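Local coordinates for NTD biosynthesis operon protein NtdA (Bacillus subtilis subsp. subtilis, PDB 4K2M) that catalyses the reversible pyridoxal phosphate-dependent transamination of 3-dehydroglucose 6-phosphate with glutamate to kanosamine 6-phosphate, a step in antibiotic biosynthesis, at residues T390-Q394 against D395-G399. Numbering follows the deposited sequence.
Sequences TPLVQ and DKYAG
The carbonyl oxygen of Leu392 receives Lys396 N at 2.8 Å, and the same oxygen lies at the edge of the Tyr397 ring, near its plane, 3.7 Å from CD2. One residue earlier Asp395 N donates to Pro391 O, and one residue on Tyr397 N reaches Val393 O at 3.0 Å, closing the last turn before the chain leaves helical geometry at Tyr397. Helix 391-396 thus illustrates how the start of a very short helix is capped: Thr390 is its N-cap, with OG1 accepting from Val393 N at 3.1 Å, while Gln394 NE2 adds a weak bond to Thr390 O. Apolar packing accompanies the backbone bonds. With Leu392 CG anti to its own nitrogen (chi1 176°), the branch meets the ring of Tyr397, CG lying 3.8 Å from CE2, and CD1 also touches Lys396 CD at 3.7 Å. Beyond this surface helix, the Tyr397 hydroxyl hydrogen-bonds to Pro167 O and its ring meets that of Tyr169, on strand 166-169, an outermost strand of the mixed sheet within this chain. Asn290 of the second subunit accepts from Leu392 N through OD1, bringing the first turn to the dimer interface.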
loop_
_atom_site.group_PDB
_atom_site.type_symbol
_atom_site.label_atom_id
_atom_site.label_comp_id
_atom_site.label_asym_id
_atom_site.label_seq_id
_atom_site.Cartn_x
_atom_site.Cartn_y
_atom_site.Cartn_z
ATOM N N THR A 390 -14.435 -20.713 -7.209
ATOM C CA THR A 390 -13.436 -20.238 -8.153
ATOM C C THR A 390 -13.043 -21.401 -9.063
ATOM O O THR A 390 -13.222 -22.564 -8.700
ATOM C CB THR A 390 -12.163 -19.744 -7.416
ATOM O OG1 THR A 390 -11.510 -20.862 -6.796
ATOM C CG2 THR A 390 -12.513 -18.717 -6.353
ATOM N N PRO A 391 -12.476 -21.097 -10.233
ATOM C CA PRO A 391 -12.035 -22.197 -11.099
ATOM C C PRO A 391 -11.000 -23.104 -10.409
ATOM O O PRO A 391 -11.069 -24.335 -10.529
ATOM C CB PRO A 391 -11.410 -21.467 -12.283
ATOM C CG PRO A 391 -12.185 -20.163 -12.363
ATOM C CD PRO A 391 -12.408 -19.784 -10.906
ATOM N N LEU A 392 -10.060 -22.511 -9.673
ATOM C CA LEU A 392 -9.068 -23.303 -8.947
ATOM C C LEU A 392 -9.725 -24.315 -8.007
ATOM O O LEU A 392 -9.377 -25.502 -7.989
ATOM C CB LEU A 392 -8.142 -22.375 -8.150
ATOM C CG LEU A 392 -7.116 -23.087 -7.261
ATOM C CD1 LEU A 392 -6.138 -23.894 -8.100
ATOM C CD2 LEU A 392 -6.373 -22.087 -6.391
ATOM N N VAL A 393 -10.681 -23.848 -7.208
ATOM C CA VAL A 393 -11.308 -24.736 -6.235
ATOM C C VAL A 393 -12.091 -25.826 -6.950
ATOM O O VAL A 393 -11.997 -27.005 -6.605
ATOM C CB VAL A 393 -12.221 -23.962 -5.294
ATOM C CG1 VAL A 393 -13.118 -24.917 -4.523
ATOM C CG2 VAL A 393 -11.384 -23.113 -4.321
ATOM N N GLN A 394 -12.845 -25.431 -7.969
ATOM C CA GLN A 394 -13.623 -26.397 -8.739
ATOM C C GLN A 394 -12.725 -27.444 -9.387
ATOM O O GLN A 394 -13.042 -28.641 -9.382
ATOM C CB GLN A 394 -14.435 -25.680 -9.818
ATOM C CG GLN A 394 -15.526 -24.774 -9.282
ATOM C CD GLN A 394 -16.225 -24.007 -10.394
ATOM O OE1 GLN A 394 -17.252 -24.445 -10.920
ATOM N NE2 GLN A 394 -15.663 -22.862 -10.766
ATOM N N ASP A 395 -11.594 -27.004 -9.927
ATOM C CA ASP A 395 -10.718 -27.887 -10.697
ATOM C C ASP A 395 -9.794 -28.749 -9.845
ATOM O O ASP A 395 -9.461 -29.862 -10.229
ATOM C CB ASP A 395 -9.866 -27.086 -11.699
ATOM C CG ASP A 395 -10.703 -26.355 -12.746
ATOM O OD1 ASP A 395 -11.868 -26.743 -12.967
ATOM O OD2 ASP A 395 -10.184 -25.386 -13.353
ATOM N N LYS A 396 -9.372 -28.244 -8.691
ATOM C CA LYS A 396 -8.281 -28.888 -7.966
ATOM C C LYS A 396 -8.592 -29.298 -6.530
ATOM O O LYS A 396 -7.912 -30.155 -5.966
ATOM C CB LYS A 396 -7.051 -27.981 -7.965
ATOM C CG LYS A 396 -6.552 -27.628 -9.352
ATOM C CD LYS A 396 -5.080 -27.267 -9.301
ATOM C CE LYS A 396 -4.497 -27.084 -10.690
ATOM N NZ LYS A 396 -3.008 -27.071 -10.640
ATOM N N TYR A 397 -9.598 -28.677 -5.927
ATOM C CA TYR A 397 -9.858 -28.906 -4.507
ATOM C C TYR A 397 -11.158 -29.694 -4.293
ATOM O O TYR A 397 -11.695 -29.761 -3.191
ATOM C CB TYR A 397 -9.772 -27.584 -3.699
ATOM C CG TYR A 397 -8.341 -27.027 -3.645
ATOM C CD1 TYR A 397 -7.479 -27.327 -2.579
ATOM C CD2 TYR A 397 -7.852 -26.226 -4.663
ATOM C CE1 TYR A 397 -6.164 -26.827 -2.544
ATOM C CE2 TYR A 397 -6.553 -25.723 -4.638
ATOM C CZ TYR A 397 -5.711 -26.021 -3.583
ATOM O OH TYR A 397 -4.413 -25.510 -3.592
ATOM N N ALA A 398 -11.626 -30.335 -5.363
ATOM C CA ALA A 398 -12.788 -31.224 -5.293
ATOM C C ALA A 398 -12.469 -32.545 -4.593
ATOM O O ALA A 398 -11.431 -33.163 -4.842
ATOM C CB ALA A 398 -13.341 -31.486 -6.676
ATOM N N GLY A 399 -13.364 -32.981 -3.715
ATOM C CA GLY A 399 -13.119 -34.183 -2.939
ATOM C C GLY A 399 -12.452 -33.920 -1.599
ATOM O O GLY A 399 -12.295 -34.828 -0.787
#